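PDB 3T0O: ribonuclease T2, which cleaves single-stranded RNA, preferably between purine and uridine residues, leaving purine 2',3'-cyclic phosphate ends, and so helps innate immunity sense microbial RNA through TLR8. Local coordinates for residues T39-W44 and D75-F80; Q28-D33 and P81-F86; L130-K133 and Y138-V141. One frame throughout, in Å; residues are numbered along the deposited sequence.

How the contacts relate
Contacts 1 and 2 are neighbours, with centres about 9 Å apart. Residues 75-80 run straight into 81-86, so the two contacts share the connection between helix 66-72 and helix 84-98. They touch: Asp75 and Ser79 of contact 1 are hydrogen-bonded to Asp30 and Asn29 of contact 2. Contact 1 is partly buried near the chain's middle; no hydrogen bond crosses it, and methyl groups meet the His41 ring and Thr39 hydroxyl. Contact 2 lies at the surface and rests on a salt bridge. Contact 3 stands apart, about 23 Å from contact 1 and 28 Å from contact 2 between centres. It is partly buried and mixes a ring face with a hydroxyl bond and a water.

Contact 1 (T39-W44 and D75-F80); sequences TIHGLW and DVIHSF
His41 meets Ile77 through its ring, and Thr39 meets Val76 beside it. From its CB, the His41 side chain swings CG anti to the backbone N (chi1 -169°), which carries the imidazole out to Ile77. ND1 is hydrogen-bonded to Gln174. His41 CD2 is 4.1 Å from Ile77 CD1. His41 CE1 is closer, 3.6 Å from Ile77 CD1, and His41 NE2, at the tip, closer still at 3.5 Å. The methyl thus sits over one ring face as a CH-pi contact, 29° off the ring normal. Trp44 CZ2 stands over the other face of the His41 ring, so the imidazole is held between them. A classic beta bulge sets His41 and Gly42 together opposite Val16 of strand 12-18, in the central antiparallel sheet. His41 is a predicted active-site residue of the RNase T2 fold. Its side chain lies about 4 Å from that of Glu90, assigned to the active site by similarity. Nearby, Thr39 OG1 is 4.0 Å from Val76 CG2. The loop that presents Ile77 is folded round Asp75. OD1 of Asp75 accepts from Ile77 N at 3.2 Å, an Asx turn, and also from Ser79 N. Asp75 OD2 takes Phe80 N at 2.9 Å.

Contact 2 (Q28-D33 and P81-F86); sequences QNDCRD and PNRSRF
Asn29 and Pro81 mark the closest backbone approach, with CA atoms 6.3 Å apart, where a turn holding a short 3-10 segment (30-31) meets the chain leading into helix 84-98. The side chains of Asp30 and Arg83 then form a salt bridge. Arg83 sends CG anti to its backbone N (chi1 -153°) and bends at chi3 (-83°), which brings NE round to the carboxylate. Asp30 OD2 accepts from Arg83 NE at 3.0 Å through its syn lone pair. The oxygen lies at the edge of the guanidinium, tilted a little from its plane. Asp30 OD1 is gripped less firmly, by weak bonds from Arg83 NE at 3.5 Å and NH2 at 3.3 Å. The carboxylate and guanidinium planes are 32° apart, so the pairing is not flat. Asp30 OD2 also accepts from Asp75 N, and this second donor helps to fix the carboxylate. Asn29 lies against the Pro81 ring. Asn29 ND2 comes within 3.4 Å of Pro81 N, which carries no hydrogen, so this is packing; its hydrogen bond goes to Ser79 O. On the helix side, Asn82 OD1 caps the first turn. It accepts from Ser84 N at 3.1 Å and from Ser84 OG at 2.9 Å, both from one face of the amide. Cys31 is tied to Cys24 by a disulfide, which links this turn back toward helix 20-23. The contact thus joins the loop between helix 20-23 and strand 39-45 to the start of helix 84-98, at the protein surface.

Contact 3 (L130-K133 and Y138-V141); sequences LGIK and YYQV
Tyr139 carries this contact, with its ring laid across Ile132 and its hydroxyl directed at Lys133. The ring reaches over from strand 139-140 to the loop that follows helix 123-129. Ile132 CG2 lies over one ring face, 4.2 Å from the centroid and 17° off the normal, a CH-pi contact. The methyl is offset toward the rim, with Ile132 CG2 4.0 Å from Tyr139 CE1. With chi1 at -56°, Ile132 turns its CG2 branch, not the longer CG1 arm, to the ring. Its side chain also touches Leu127 of helix 123-129 and Phe144 of helix 141-152. At the far end, Tyr139 OH donates to Lys133 O in a short bond of 2.5 Å. The bond lies in the carbonyl plane, on a lone pair. Lys133 adds a bridge: a water accepts from Lys133 NZ at 3.0 Å and donates to Tyr139 OH at 2.8 Å. Gly131, the residue before Ile132, ends helix 123-129 in a Schellman motif with positive phi. The hydroxyl therefore both gives and takes a hydrogen bond, which would hold the ring at its tip while Ile132 packs on one face, and fix the strand to the loop leaving the helix.

Contact 1 (T39-W44 and D75-F80)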
# COMPACT_ATOMS: atom_id res chain seq x y z
N THR A 39 1.11 -6.01 -0.57
CA THR A 39 0.28 -5.62 -1.72
C THR A 39 -0.05 -4.13 -1.65
O THR A 39 0.25 -3.43 -0.67
CB THR A 39 -1.10 -6.39 -1.71
OG1 THR A 39 -1.74 -6.14 -0.44
CG2 THR A 39 -0.82 -7.87 -1.82
N ILE A 40 -0.66 -3.62 -2.75
CA ILE A 40 -0.98 -2.22 -2.85
C ILE A 40 -2.19 -1.86 -2.03
O ILE A 40 -3.25 -2.49 -2.16
CB ILE A 40 -1.29 -1.86 -4.30
CG1 ILE A 40 -0.08 -2.20 -5.17
CG2 ILE A 40 -1.65 -0.36 -4.34
CD1 ILE A 40 -0.41 -2.09 -6.69
N HIS A 41 -2.05 -0.89 -1.14
CA HIS A 41 -3.21 -0.26 -0.56
C HIS A 41 -3.69 0.87 -1.47
O HIS A 41 -4.84 0.85 -1.95
CB HIS A 41 -2.85 0.25 0.78
CG HIS A 41 -4.05 0.67 1.54
ND1 HIS A 41 -4.00 0.96 2.89
CD2 HIS A 41 -5.33 0.86 1.15
CE1 HIS A 41 -5.20 1.33 3.30
NE2 HIS A 41 -6.04 1.27 2.28
N GLY A 42 -2.80 1.82 -1.81
CA GLY A 42 -3.18 2.77 -2.82
C GLY A 42 -2.06 3.77 -3.07
O GLY A 42 -1.00 3.70 -2.48
N LEU A 43 -2.34 4.68 -4.01
CA LEU A 43 -1.47 5.75 -4.36
C LEU A 43 -2.18 7.04 -4.03
O LEU A 43 -3.14 7.41 -4.68
CB LEU A 43 -1.11 5.66 -5.85
CG LEU A 43 -0.24 6.82 -6.30
CD1 LEU A 43 1.14 6.74 -5.70
CD2 LEU A 43 -0.08 6.77 -7.87
N TRP A 44 -1.77 7.64 -2.93
CA TRP A 44 -2.61 8.69 -2.36
C TRP A 44 -1.99 10.08 -2.43
O TRP A 44 -0.88 10.28 -1.92
CB TRP A 44 -2.74 8.40 -0.87
CG TRP A 44 -3.41 7.09 -0.53
CD1 TRP A 44 -4.09 6.30 -1.31
CD2 TRP A 44 -3.46 6.54 0.78
NE1 TRP A 44 -4.55 5.18 -0.61
CE2 TRP A 44 -4.16 5.34 0.69
CE3 TRP A 44 -2.98 6.97 2.01
CZ2 TRP A 44 -4.39 4.52 1.80
CZ3 TRP A 44 -3.19 6.14 3.10
CH2 TRP A 44 -3.83 4.96 2.97
N ASP A 75 -8.38 -6.92 -2.09
CA ASP A 75 -9.05 -6.31 -0.96
C ASP A 75 -8.76 -7.09 0.28
O ASP A 75 -9.35 -8.11 0.54
CB ASP A 75 -10.54 -6.26 -1.22
CG ASP A 75 -11.31 -5.64 -0.07
OD1 ASP A 75 -10.69 -5.31 0.95
OD2 ASP A 75 -12.56 -5.52 -0.20
N VAL A 76 -7.77 -6.62 1.02
CA VAL A 76 -7.36 -7.30 2.26
C VAL A 76 -7.65 -6.48 3.48
O VAL A 76 -7.08 -6.78 4.55
CB VAL A 76 -5.87 -7.69 2.17
CG1 VAL A 76 -5.69 -8.72 1.04
CG2 VAL A 76 -4.96 -6.46 1.97
N ILE A 77 -8.61 -5.57 3.37
CA ILE A 77 -9.06 -4.84 4.58
C ILE A 77 -10.47 -5.29 4.85
O ILE A 77 -10.67 -6.00 5.85
CB ILE A 77 -8.96 -3.38 4.33
CG1 ILE A 77 -7.46 -3.01 4.20
CG2 ILE A 77 -9.57 -2.66 5.54
CD1 ILE A 77 -7.20 -1.65 3.75
N HIS A 78 -11.45 -4.95 4.02
CA HIS A 78 -12.78 -5.49 4.28
C HIS A 78 -13.07 -6.80 3.62
O HIS A 78 -14.03 -7.51 4.02
CB HIS A 78 -13.85 -4.58 3.77
CG HIS A 78 -13.89 -3.29 4.51
ND1 HIS A 78 -14.02 -3.21 5.88
CD2 HIS A 78 -13.77 -2.02 4.05
CE1 HIS A 78 -13.96 -1.93 6.24
NE2 HIS A 78 -13.83 -1.19 5.15
N SER A 79 -12.24 -7.08 2.60
CA SER A 79 -12.37 -8.34 1.91
C SER A 79 -13.79 -8.55 1.44
O SER A 79 -14.38 -9.62 1.65
CB SER A 79 -11.89 -9.53 2.78
OG SER A 79 -10.49 -9.38 2.99
N PHE A 80 -14.38 -7.54 0.80
CA PHE A 80 -15.72 -7.69 0.25
C PHE A 80 -15.61 -8.64 -0.96
O PHE A 80 -14.54 -8.71 -1.64
CB PHE A 80 -16.18 -6.31 -0.24
CG PHE A 80 -16.46 -5.30 0.85
CD1 PHE A 80 -17.31 -5.62 1.93
CD2 PHE A 80 -15.93 -4.04 0.78
CE1 PHE A 80 -17.60 -4.70 2.93
CE2 PHE A 80 -16.29 -3.07 1.79
CZ PHE A 80 -17.08 -3.42 2.82

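Contact 2 (Q28-D33 and P81-F86)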
# COMPACT_ATOMS: atom_id res chain seq x y z
N GLN A 28 -12.08 -14.33 4.90
CA GLN A 28 -12.93 -14.37 3.74
C GLN A 28 -12.24 -13.80 2.52
O GLN A 28 -11.43 -12.91 2.61
CB GLN A 28 -14.22 -13.62 3.98
CG GLN A 28 -14.04 -12.20 4.32
CD GLN A 28 -15.39 -11.66 4.60
OE1 GLN A 28 -16.23 -12.37 5.17
NE2 GLN A 28 -15.67 -10.48 4.11
N ASN A 29 -12.57 -14.34 1.36
CA ASN A 29 -12.09 -13.81 0.10
C ASN A 29 -10.60 -13.69 0.06
O ASN A 29 -9.91 -14.70 0.36
CB ASN A 29 -12.86 -12.52 -0.28
CG ASN A 29 -14.34 -12.79 -0.30
OD1 ASN A 29 -14.77 -13.79 -0.89
ND2 ASN A 29 -15.11 -11.95 0.37
N ASP A 30 -10.08 -12.50 -0.23
CA ASP A 30 -8.64 -12.34 -0.35
C ASP A 30 -7.89 -12.62 0.98
O ASP A 30 -6.67 -12.91 0.95
CB ASP A 30 -8.31 -10.92 -0.89
CG ASP A 30 -8.65 -10.75 -2.38
OD1 ASP A 30 -8.59 -11.73 -3.12
OD2 ASP A 30 -9.13 -9.64 -2.76
N CYS A 31 -8.57 -12.52 2.11
CA CYS A 31 -8.02 -12.78 3.42
C CYS A 31 -8.28 -14.19 3.93
O CYS A 31 -7.89 -14.53 5.06
CB CYS A 31 -8.60 -11.76 4.46
SG CYS A 31 -7.89 -10.18 4.14
N ARG A 32 -8.90 -15.05 3.12
CA ARG A 32 -9.06 -16.42 3.61
C ARG A 32 -7.72 -17.12 3.76
O ARG A 32 -7.48 -17.78 4.77
CB ARG A 32 -10.05 -17.15 2.75
CG ARG A 32 -10.24 -18.54 3.25
CD ARG A 32 -11.44 -19.14 2.64
NE ARG A 32 -12.71 -18.46 2.95
CZ ARG A 32 -13.46 -18.64 4.02
NH1 ARG A 32 -13.10 -19.43 5.02
NH2 ARG A 32 -14.62 -17.98 4.10
N ASP A 33 -6.86 -16.97 2.76
CA ASP A 33 -5.46 -17.32 2.87
C ASP A 33 -4.73 -16.05 2.45
O ASP A 33 -4.55 -15.83 1.26
CB ASP A 33 -5.18 -18.50 1.90
CG ASP A 33 -5.94 -19.80 2.29
OD1 ASP A 33 -5.61 -20.39 3.35
OD2 ASP A 33 -6.87 -20.21 1.54
N PRO A 81 -16.67 -9.34 -1.22
CA PRO A 81 -16.68 -10.30 -2.33
C PRO A 81 -16.57 -9.56 -3.64
O PRO A 81 -15.89 -10.04 -4.56
CB PRO A 81 -18.00 -11.04 -2.18
CG PRO A 81 -18.81 -10.34 -1.10
CD PRO A 81 -17.82 -9.41 -0.34
N ASN A 82 -17.16 -8.37 -3.70
CA ASN A 82 -17.00 -7.55 -4.87
C ASN A 82 -15.73 -6.74 -4.69
O ASN A 82 -15.72 -5.73 -3.98
CB ASN A 82 -18.15 -6.58 -4.98
CG ASN A 82 -18.12 -5.81 -6.27
OD1 ASN A 82 -17.08 -5.80 -6.98
ND2 ASN A 82 -19.26 -5.18 -6.60
N ARG A 83 -14.63 -7.20 -5.27
CA ARG A 83 -13.33 -6.59 -5.06
C ARG A 83 -13.30 -5.14 -5.61
O ARG A 83 -12.51 -4.28 -5.21
CB ARG A 83 -12.29 -7.46 -5.77
CG ARG A 83 -10.96 -7.39 -5.19
CD ARG A 83 -10.00 -8.30 -5.98
NE ARG A 83 -10.02 -9.73 -5.60
CZ ARG A 83 -10.64 -10.71 -6.28
NH1 ARG A 83 -11.39 -10.48 -7.37
NH2 ARG A 83 -10.54 -11.95 -5.82
N SER A 84 -14.20 -4.87 -6.52
CA SER A 84 -14.19 -3.58 -7.12
C SER A 84 -14.71 -2.49 -6.13
O SER A 84 -14.47 -1.30 -6.36
CB SER A 84 -14.84 -3.59 -8.51
OG SER A 84 -16.19 -3.36 -8.32
N ARG A 85 -15.38 -2.85 -5.02
CA ARG A 85 -15.76 -1.84 -4.01
C ARG A 85 -14.53 -1.16 -3.46
O ARG A 85 -14.51 0.04 -3.21
CB ARG A 85 -16.52 -2.44 -2.82
CG ARG A 85 -17.71 -3.30 -3.13
CD ARG A 85 -18.44 -3.63 -1.81
NE ARG A 85 -18.81 -2.44 -1.04
CZ ARG A 85 -19.58 -2.47 0.06
NH1 ARG A 85 -20.03 -3.63 0.53
NH2 ARG A 85 -19.89 -1.34 0.70
N PHE A 86 -13.47 -1.92 -3.25
CA PHE A 86 -12.22 -1.29 -2.75
C PHE A 86 -11.60 -0.37 -3.75
O PHE A 86 -11.20 0.72 -3.42
CB PHE A 86 -11.30 -2.45 -2.34
CG PHE A 86 -9.90 -2.08 -1.99
CD1 PHE A 86 -9.62 -1.01 -1.21
CD2 PHE A 86 -8.85 -2.91 -2.41
CE1 PHE A 86 -8.28 -0.71 -0.86
CE2 PHE A 86 -7.57 -2.65 -2.09
CZ PHE A 86 -7.26 -1.52 -1.31

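Contact 3 (L130-K133 and Y138-V141)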
# COMPACT_ATOMS: atom_id res chain seq x y z
N LEU A 130 17.18 -8.36 1.84
CA LEU A 130 17.76 -7.84 3.05
C LEU A 130 17.70 -8.88 4.17
O LEU A 130 18.20 -8.61 5.29
CB LEU A 130 17.02 -6.55 3.41
CG LEU A 130 17.07 -5.25 2.54
CD1 LEU A 130 16.05 -4.25 2.93
CD2 LEU A 130 18.49 -4.62 2.63
N GLY A 131 17.05 -10.02 3.93
CA GLY A 131 16.90 -11.03 5.00
C GLY A 131 15.75 -10.75 5.91
O GLY A 131 15.60 -11.41 6.98
N ILE A 132 14.91 -9.79 5.51
CA ILE A 132 13.75 -9.49 6.36
C ILE A 132 12.55 -10.23 5.86
O ILE A 132 11.95 -9.85 4.86
CB ILE A 132 13.49 -7.98 6.38
CG1 ILE A 132 14.77 -7.31 6.84
CG2 ILE A 132 12.30 -7.70 7.29
CD1 ILE A 132 14.66 -5.78 6.85
N LYS A 133 12.26 -11.36 6.50
CA LYS A 133 11.22 -12.25 6.11
C LYS A 133 10.22 -12.41 7.24
O LYS A 133 10.58 -12.26 8.40
CB LYS A 133 11.83 -13.60 5.71
CG LYS A 133 12.52 -14.35 6.86
CD LYS A 133 13.11 -15.64 6.29
CE LYS A 133 13.61 -16.51 7.47
NZ LYS A 133 14.95 -16.02 7.98
N TYR A 138 10.70 -11.73 16.57
CA TYR A 138 10.52 -10.30 16.31
C TYR A 138 11.72 -9.64 15.61
O TYR A 138 12.83 -10.05 15.82
CB TYR A 138 10.29 -9.56 17.59
CG TYR A 138 9.11 -10.03 18.37
CD1 TYR A 138 7.99 -10.68 17.74
CD2 TYR A 138 9.11 -9.81 19.74
CE1 TYR A 138 6.91 -11.09 18.50
CE2 TYR A 138 8.00 -10.19 20.49
CZ TYR A 138 6.93 -10.82 19.86
OH TYR A 138 5.91 -11.18 20.72
N TYR A 139 11.45 -8.58 14.85
CA TYR A 139 12.44 -7.70 14.30
C TYR A 139 12.46 -6.47 15.15
O TYR A 139 11.63 -6.30 16.07
CB TYR A 139 12.04 -7.28 12.89
CG TYR A 139 12.22 -8.43 11.92
CD1 TYR A 139 13.45 -8.66 11.34
CD2 TYR A 139 11.18 -9.31 11.66
CE1 TYR A 139 13.67 -9.71 10.51
CE2 TYR A 139 11.39 -10.38 10.78
CZ TYR A 139 12.61 -10.54 10.22
OH TYR A 139 12.81 -11.62 9.42
N GLN A 140 13.39 -5.58 14.85
CA GLN A 140 13.23 -4.21 15.35
C GLN A 140 12.68 -3.33 14.26
O GLN A 140 12.90 -3.56 13.10
CB GLN A 140 14.58 -3.64 15.75
CG GLN A 140 15.25 -4.44 16.86
CD GLN A 140 14.53 -4.23 18.16
OE1 GLN A 140 14.35 -3.08 18.61
NE2 GLN A 140 14.15 -5.32 18.78
N VAL A 141 11.88 -2.33 14.63
CA VAL A 141 11.40 -1.41 13.63
C VAL A 141 12.56 -0.81 12.85
O VAL A 141 12.38 -0.64 11.65
CB VAL A 141 10.52 -0.32 14.23
CG1 VAL A 141 10.22 0.76 13.17
CG2 VAL A 141 9.23 -1.03 14.75
O HOH W 1 14.66 -13.70 9.83